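Local coordinates for protein K5 lyase (Enterobacteria phage k1-5, PDB 2X3H) that probably depolymerises the heparosan K5 capsular polysaccharide of Escherichia coli by eliminative cleavage, acting as a trimeric phage tail-spike lyase, at residues A[250-255]-A[277-282]; A[303-308]-A[330-335]. One frame throughout, in Å; residues are numbered along the deposited sequence.

Interaction 1: residues A[250-255]-A[277-282]; sequences YNIVSN and NNLIKG
Asn-277 lies alongside the ring of Tyr-250, its CB 3.9 Å from Tyr-250 CE1 and its amide plane within 10° of the ring plane. The backbones join here too: Tyr-250 N donates to Asn-277 O from well above the carbonyl plane, while the phenol reaches Asp-309 of the second subunit. At Asn-278 the side chain replaces the backbone as acceptor. With CG anti to the carbonyl carbon (chi1 -60°), OD1 takes the Asn-251 N-H at 3.1 Å, and the side chains of Asn-251 and Asn-278 lie alongside each other, pointing the same way. Asn-278 N in turn donates to Asn-301 OD1, so the pattern recurs on the next coil, a run of asparagines, one per coil, as in other parallel beta-helices, the fold of many phage tail spikes. From Leu-279 onward the strands pair in regular parallel fashion. Leu-279 CD2 packs 4.1 Å from Ile-252 CG2 on the face turned to the second subunit; Ile-280 CG1 meets Val-253 CB at 4.1 Å on the other face, where Val-253 packs on Val-242 and Leu-244. Lys-281 bends at chi3 (-134°), bringing CE to 3.4 Å from Ser-254 OG, and its NZ makes a weak hydrogen bond to Asn-255 OD1 of the second subunit. Lys-281 O accepts Asn-255 N at 3.1 Å, and Gly-282 sits beside Asn-255, both with positive phi, where the two strands bend together.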
ATOM      1  N   TYR A 250      -1.811  -3.502  18.270  1.00  4.58           N
ATOM      2  CA  TYR A 250      -2.910  -4.172  17.570  1.00  4.91           C
ATOM      3  C   TYR A 250      -4.051  -3.215  17.242  1.00  5.27           C
ATOM      4  O   TYR A 250      -5.223  -3.610  17.232  1.00  6.40           O
ATOM      5  CB  TYR A 250      -3.432  -5.401  18.346  1.00  6.13           C
ATOM      6  CG  TYR A 250      -2.326  -6.253  18.936  1.00  6.47           C
ATOM      7  CD1 TYR A 250      -1.343  -6.813  18.125  1.00  7.77           C
ATOM      8  CD2 TYR A 250      -2.271  -6.500  20.310  1.00  7.24           C
ATOM      9  CE1 TYR A 250      -0.309  -7.586  18.679  1.00  7.50           C
ATOM     10  CE2 TYR A 250      -1.254  -7.265  20.860  1.00  7.39           C
ATOM     11  CZ  TYR A 250      -0.284  -7.806  20.043  1.00  7.69           C
ATOM     12  OH  TYR A 250       0.724  -8.561  20.622  1.00  7.52           O
ATOM     13  N   ASN A 251      -3.697  -1.960  16.971  1.00  5.04           N
ATOM     14  CA  ASN A 251      -4.661  -0.964  16.521  1.00  4.35           C
ATOM     15  C   ASN A 251      -4.472  -0.691  15.044  1.00  5.17           C
ATOM     16  O   ASN A 251      -3.374  -0.880  14.522  1.00  4.53           O
ATOM     17  CB  ASN A 251      -4.466   0.343  17.303  1.00  5.62           C
ATOM     18  CG  ASN A 251      -4.515   0.130  18.804  1.00  6.47           C
ATOM     19  OD1 ASN A 251      -3.487   0.214  19.501  1.00  7.92           O
ATOM     20  ND2 ASN A 251      -5.695  -0.161  19.307  1.00  5.40           N
ATOM     21  N   ILE A 252      -5.534  -0.243  14.377  1.00  4.81           N
ATOM     22  CA  ILE A 252      -5.428   0.274  13.016  1.00  3.83           C
ATOM     23  C   ILE A 252      -5.844   1.739  13.032  1.00  5.01           C
ATOM     24  O   ILE A 252      -6.901   2.065  13.555  1.00  5.13           O
ATOM     25  CB  ILE A 252      -6.356  -0.486  12.028  1.00  4.28           C
ATOM     26  CG1 ILE A 252      -6.011  -1.983  12.017  1.00  5.49           C
ATOM     27  CG2 ILE A 252      -6.209   0.110  10.620  1.00  5.71           C
ATOM     28  CD1 ILE A 252      -6.853  -2.805  11.055  1.00  5.00           C
ATOM     29  N   VAL A 253      -4.991   2.606  12.490  1.00  4.28           N
ATOM     30  CA  VAL A 253      -5.308   4.030  12.330  1.00  5.55           C
ATOM     31  C   VAL A 253      -5.341   4.271  10.824  1.00  6.22           C
ATOM     32  O   VAL A 253      -4.388   3.920  10.129  1.00  6.02           O
ATOM     33  CB  VAL A 253      -4.209   4.918  12.941  1.00  5.33           C
ATOM     34  CG1 VAL A 253      -4.501   6.407  12.652  1.00  5.55           C
ATOM     35  CG2 VAL A 253      -4.062   4.647  14.450  1.00  5.12           C
ATOM     36  N   SER A 254      -6.434   4.831  10.310  1.00  6.38           N
ATOM     37  CA  SER A 254      -6.627   4.906   8.863  1.00  7.93           C
ATOM     38  C   SER A 254      -7.321   6.199   8.461  1.00  7.40           C
ATOM     39  O   SER A 254      -8.167   6.705   9.194  1.00  7.24           O
ATOM     40  CB  SER A 254      -7.450   3.715   8.370  1.00 11.36           C
ATOM     41  OG  SER A 254      -7.459   3.674   6.946  1.00 14.85           O
ATOM     42  N   ASN A 255      -6.934   6.743   7.310  1.00  6.37           N
ATOM     43  CA  ASN A 255      -7.624   7.909   6.728  1.00  6.20           C
ATOM     44  C   ASN A 255      -7.627   9.113   7.660  1.00  5.90           C
ATOM     45  O   ASN A 255      -8.683   9.583   8.115  1.00  5.49           O
ATOM     46  CB  ASN A 255      -9.059   7.548   6.335  1.00  7.58           C
ATOM     47  CG  ASN A 255      -9.135   6.717   5.071  1.00 10.25           C
ATOM     48  OD1 ASN A 255      -8.130   6.460   4.408  1.00 10.32           O
ATOM     49  ND2 ASN A 255     -10.342   6.292   4.730  1.00 12.43           N
ATOM     50  N   ASN A 277       3.465  -2.890  16.926  1.00  4.52           N
ATOM     51  CA  ASN A 277       2.482  -3.758  16.290  1.00  4.47           C
ATOM     52  C   ASN A 277       1.168  -3.030  15.933  1.00  4.73           C
ATOM     53  O   ASN A 277       0.079  -3.588  16.099  1.00  5.25           O
ATOM     54  CB  ASN A 277       2.172  -4.978  17.176  1.00  5.19           C
ATOM     55  CG  ASN A 277       3.267  -6.026  17.148  1.00  7.36           C
ATOM     56  OD1 ASN A 277       3.676  -6.566  18.193  1.00 10.44           O
ATOM     57  ND2 ASN A 277       3.738  -6.338  15.964  1.00  5.26           N
ATOM     58  N   ASN A 278       1.277  -1.792  15.457  1.00  4.38           N
ATOM     59  CA  ASN A 278       0.121  -1.054  14.956  1.00  4.42           C
ATOM     60  C   ASN A 278       0.226  -0.834  13.467  1.00  4.46           C
ATOM     61  O   ASN A 278       1.341  -0.761  12.931  1.00  5.02           O
ATOM     62  CB  ASN A 278       0.033   0.305  15.646  1.00  4.90           C
ATOM     63  CG  ASN A 278      -0.104   0.167  17.141  1.00  5.13           C
ATOM     64  OD1 ASN A 278      -1.168  -0.231  17.638  1.00  5.11           O
ATOM     65  ND2 ASN A 278       0.973   0.483  17.873  1.00  5.91           N
ATOM     66  N   LEU A 279      -0.932  -0.710  12.823  1.00  4.56           N
ATOM     67  CA  LEU A 279      -1.004  -0.404  11.397  1.00  4.71           C
ATOM     68  C   LEU A 279      -1.527   1.019  11.249  1.00  5.42           C
ATOM     69  O   LEU A 279      -2.574   1.354  11.785  1.00  5.76           O
ATOM     70  CB  LEU A 279      -1.966  -1.389  10.710  1.00  6.78           C
ATOM     71  CG  LEU A 279      -2.346  -1.105   9.257  1.00  9.14           C
ATOM     72  CD1 LEU A 279      -1.121  -1.096   8.341  1.00  9.10           C
ATOM     73  CD2 LEU A 279      -3.353  -2.148   8.781  1.00  9.35           C
ATOM     74  N   ILE A 280      -0.785   1.856  10.536  1.00  4.29           N
ATOM     75  CA  ILE A 280      -1.175   3.259  10.344  1.00  5.89           C
ATOM     76  C   ILE A 280      -1.159   3.487   8.843  1.00  6.97           C
ATOM     77  O   ILE A 280      -0.110   3.379   8.214  1.00  8.17           O
ATOM     78  CB  ILE A 280      -0.202   4.216  11.060  1.00  6.27           C
ATOM     79  CG1 ILE A 280      -0.261   3.976  12.575  1.00  7.85           C
ATOM     80  CG2 ILE A 280      -0.518   5.687  10.702  1.00  7.32           C
ATOM     81  CD1 ILE A 280       0.984   4.476  13.312  1.00  9.58           C
ATOM     82  N   LYS A 281      -2.323   3.753   8.262  1.00  7.86           N
ATOM     83  CA  LYS A 281      -2.421   3.739   6.798  1.00  9.73           C
ATOM     84  C   LYS A 281      -3.306   4.852   6.224  1.00  9.15           C
ATOM     85  O   LYS A 281      -4.459   5.035   6.628  1.00  9.65           O
ATOM     86  CB  LYS A 281      -2.888   2.367   6.315  1.00 12.00           C
ATOM     87  CG  LYS A 281      -4.222   1.938   6.885  1.00 14.76           C
ATOM     88  CD  LYS A 281      -4.729   0.625   6.278  1.00 16.36           C
ATOM     89  CE  LYS A 281      -6.201   0.751   5.888  1.00 19.12           C
ATOM     90  NZ  LYS A 281      -6.754  -0.497   5.244  1.00 20.69           N
ATOM     91  N   GLY A 282      -2.770   5.569   5.246  1.00  6.38           N
ATOM     92  CA  GLY A 282      -3.511   6.670   4.642  1.00  6.17           C
ATOM     93  C   GLY A 282      -3.449   7.925   5.500  1.00  6.08           C
ATOM     94  O   GLY A 282      -4.425   8.286   6.153  1.00  7.67           O
TER

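Interaction 2: residues A[303-308]-A[330-335]; sequences ISDVLV and INNVLM
Asp-305 and Asn-332 project the same way from adjacent strands, carboxylate and amide nearly coplanar (8° apart), with Asp-305 OD1 3.4 Å from Asn-332 CB. Both residues have positive phi, and this turns the backbone enough that two successive amides of one strand donate across: Asp-305 N to Asn-331 O at 2.9 Å and Val-306 N to Asn-332 O at 3.0 Å. Asp-305 OD2 is hydrogen-bonded to Ser-304 OG of the third subunit. Past this kink Val-308 and Met-335 also run side by side. Val-308 CG1, placed between its backbone N and carbonyl carbon (chi1 55°), presses on Met-335 CB at 3.5 Å, tighter than usual for two carbons, and on CG at 3.6 Å; the extended thioether then leads away. Val-306 and Val-333 on the same face touch more loosely, CB to CG2 4.4 Å, as do Ile-303 CD1 and Ile-330 CG1. This apolar face looks into the coil, where Ile-330 packs on Val-321 and Val-323 of strand 321-323 and Val-308 on Pro-288 and Ala-292. Strand 279-286 flanks the pair beside 303-308, and strand 363-369 follows beyond 330-335, with Phe-367 against Leu-334.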
ATOM      1  N   ILE A 303       3.514   1.382   8.692  1.00  5.63           N
ATOM      2  CA  ILE A 303       2.991   2.696   8.316  1.00  6.54           C
ATOM      3  C   ILE A 303       2.984   2.776   6.789  1.00  7.02           C
ATOM      4  O   ILE A 303       4.006   2.523   6.143  1.00  7.70           O
ATOM      5  CB  ILE A 303       3.868   3.793   8.905  1.00  6.37           C
ATOM      6  CG1 ILE A 303       3.802   3.731  10.439  1.00  7.17           C
ATOM      7  CG2 ILE A 303       3.475   5.157   8.337  1.00  7.93           C
ATOM      8  CD1 ILE A 303       4.944   4.405  11.123  1.00  8.48           C
ATOM      9  N   SER A 304       1.838   3.108   6.207  1.00  7.00           N
ATOM     10  CA  SER A 304       1.677   2.917   4.763  1.00  8.06           C
ATOM     11  C   SER A 304       0.864   4.028   4.110  1.00  8.00           C
ATOM     12  O   SER A 304      -0.232   4.333   4.569  1.00  8.80           O
ATOM     13  CB  SER A 304       1.025   1.552   4.509  1.00  9.36           C
ATOM     14  OG  SER A 304       0.890   1.290   3.126  1.00 11.95           O
ATOM     15  N   ASP A 305       1.407   4.609   3.035  1.00  7.09           N
ATOM     16  CA  ASP A 305       0.705   5.627   2.206  1.00  7.74           C
ATOM     17  C   ASP A 305       0.560   6.961   2.946  1.00  6.96           C
ATOM     18  O   ASP A 305      -0.477   7.259   3.538  1.00  7.77           O
ATOM     19  CB  ASP A 305      -0.637   5.104   1.668  1.00  9.67           C
ATOM     20  CG  ASP A 305      -0.460   3.971   0.667  1.00 11.68           C
ATOM     21  OD1 ASP A 305       0.619   3.880   0.062  1.00 12.87           O
ATOM     22  OD2 ASP A 305      -1.403   3.169   0.491  1.00 15.44           O
ATOM     23  N   VAL A 306       1.638   7.730   2.909  1.00  5.61           N
ATOM     24  CA  VAL A 306       1.761   9.000   3.626  1.00  5.23           C
ATOM     25  C   VAL A 306       2.039  10.103   2.617  1.00  5.63           C
ATOM     26  O   VAL A 306       3.064  10.066   1.924  1.00  6.19           O
ATOM     27  CB  VAL A 306       2.915   8.945   4.648  1.00  6.03           C
ATOM     28  CG1 VAL A 306       3.079  10.297   5.362  1.00  7.05           C
ATOM     29  CG2 VAL A 306       2.700   7.778   5.645  1.00  6.32           C
ATOM     30  N   LEU A 307       1.112  11.062   2.498  1.00  4.85           N
ATOM     31  CA  LEU A 307       1.277  12.140   1.524  1.00  5.04           C
ATOM     32  C   LEU A 307       1.489  13.413   2.321  1.00  5.39           C
ATOM     33  O   LEU A 307       0.668  13.766   3.170  1.00  5.70           O
ATOM     34  CB  LEU A 307       0.042  12.267   0.616  1.00  5.97           C
ATOM     35  CG  LEU A 307       0.187  13.180  -0.609  1.00  6.76           C
ATOM     36  CD1 LEU A 307      -0.891  12.805  -1.599  1.00  8.61           C
ATOM     37  CD2 LEU A 307       0.105  14.677  -0.251  1.00  7.71           C
ATOM     38  N   VAL A 308       2.587  14.104   2.056  1.00  5.23           N
ATOM     39  CA  VAL A 308       2.887  15.319   2.818  1.00  6.47           C
ATOM     40  C   VAL A 308       3.299  16.462   1.896  1.00  6.49           C
ATOM     41  O   VAL A 308       4.107  16.278   0.990  1.00  6.80           O
ATOM     42  CB  VAL A 308       3.903  15.054   3.970  1.00  8.63           C
ATOM     43  CG1 VAL A 308       5.162  14.430   3.456  1.00 10.31           C
ATOM     44  CG2 VAL A 308       4.201  16.332   4.778  1.00  8.76           C
ATOM     45  N   ILE A 330       7.928   1.647   6.774  1.00  5.43           N
ATOM     46  CA  ILE A 330       7.336   2.925   6.400  1.00  6.93           C
ATOM     47  C   ILE A 330       7.243   2.909   4.875  1.00  7.25           C
ATOM     48  O   ILE A 330       8.238   3.092   4.183  1.00  8.05           O
ATOM     49  CB  ILE A 330       8.221   4.098   6.896  1.00  7.94           C
ATOM     50  CG1 ILE A 330       8.376   4.048   8.421  1.00  8.90           C
ATOM     51  CG2 ILE A 330       7.660   5.444   6.450  1.00  8.76           C
ATOM     52  CD1 ILE A 330       9.706   4.588   8.897  1.00  9.43           C
ATOM     53  N   ASN A 331       6.046   2.658   4.352  1.00  7.32           N
ATOM     54  CA  ASN A 331       5.883   2.459   2.913  1.00  7.40           C
ATOM     55  C   ASN A 331       5.208   3.649   2.230  1.00  7.27           C
ATOM     56  O   ASN A 331       4.209   4.174   2.715  1.00  7.64           O
ATOM     57  CB  ASN A 331       5.111   1.155   2.628  1.00  9.81           C
ATOM     58  CG  ASN A 331       5.335   0.633   1.192  1.00 12.36           C
ATOM     59  OD1 ASN A 331       4.392   0.519   0.418  1.00 16.24           O
ATOM     60  ND2 ASN A 331       6.580   0.323   0.844  1.00 14.23           N
ATOM     61  N   ASN A 332       5.789   4.082   1.119  1.00  6.41           N
ATOM     62  CA  ASN A 332       5.201   5.102   0.247  1.00  6.94           C
ATOM     63  C   ASN A 332       5.002   6.456   0.920  1.00  6.86           C
ATOM     64  O   ASN A 332       3.866   6.894   1.117  1.00  6.93           O
ATOM     65  CB  ASN A 332       3.869   4.616  -0.335  1.00  8.54           C
ATOM     66  CG  ASN A 332       4.035   3.465  -1.299  1.00 10.82           C
ATOM     67  OD1 ASN A 332       3.075   2.744  -1.575  1.00 14.19           O
ATOM     68  ND2 ASN A 332       5.244   3.280  -1.800  1.00 10.22           N
ATOM     69  N   VAL A 333       6.109   7.112   1.254  1.00  4.61           N
ATOM     70  CA  VAL A 333       6.088   8.498   1.721  1.00  4.52           C
ATOM     71  C   VAL A 333       6.307   9.413   0.517  1.00  4.63           C
ATOM     72  O   VAL A 333       7.398   9.450  -0.053  1.00  5.70           O
ATOM     73  CB  VAL A 333       7.185   8.775   2.762  1.00  5.21           C
ATOM     74  CG1 VAL A 333       7.056  10.190   3.311  1.00  6.94           C
ATOM     75  CG2 VAL A 333       7.112   7.749   3.894  1.00  5.84           C
ATOM     76  N   LEU A 334       5.271  10.141   0.131  1.00  4.13           N
ATOM     77  CA  LEU A 334       5.364  11.088  -0.976  1.00  5.49           C
ATOM     78  C   LEU A 334       5.414  12.484  -0.367  1.00  5.00           C
ATOM     79  O   LEU A 334       4.450  12.932   0.257  1.00  4.61           O
ATOM     80  CB  LEU A 334       4.154  10.918  -1.902  1.00  5.81           C
ATOM     81  CG  LEU A 334       3.964  11.900  -3.071  1.00  9.16           C
ATOM     82  CD1 LEU A 334       5.249  12.418  -3.669  1.00 11.88           C
ATOM     83  CD2 LEU A 334       2.988  11.361  -4.134  1.00  8.23           C
ATOM     84  N   MET A 335       6.550  13.155  -0.515  1.00  5.02           N
ATOM     85  CA  MET A 335       6.718  14.478   0.086  1.00  4.30           C
ATOM     86  C   MET A 335       7.064  15.527  -0.974  1.00  4.71           C
ATOM     87  O   MET A 335       7.874  15.286  -1.870  1.00  5.61           O
ATOM     88  CB  MET A 335       7.790  14.414   1.179  1.00  4.85           C
ATOM     89  CG  MET A 335       8.103  15.743   1.875  1.00  5.20           C
ATOM     90  SD  MET A 335       9.077  15.386   3.340  1.00  7.16           S
ATOM     91  CE  MET A 335      10.077  16.863   3.533  1.00  7.38           C
TER

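Both contacts are buried and join successive coils of one parallel beta-helix, interaction 1 preceding interaction 2 along the chain with centres about 13 Å apart. They are joined directly, since strands 279-286 and 302-309 are neighbours: Ile-280 O and Ser-304 N, and Gly-282 N and Ser-304 O, make probable hydrogen bonds. Interaction 1 has two paired positive-phi positions, one at either end, against one within interaction 2. Interaction 1 begins before the strands do, with a tyrosine and side-by-side asparagines; its tyrosine and an asparagine bond to other subunits, and its lysine does so weakly. Interaction 2 lies wholly within strands, has more aliphatic packing, and meets the other subunits through a serine-aspartate pairing.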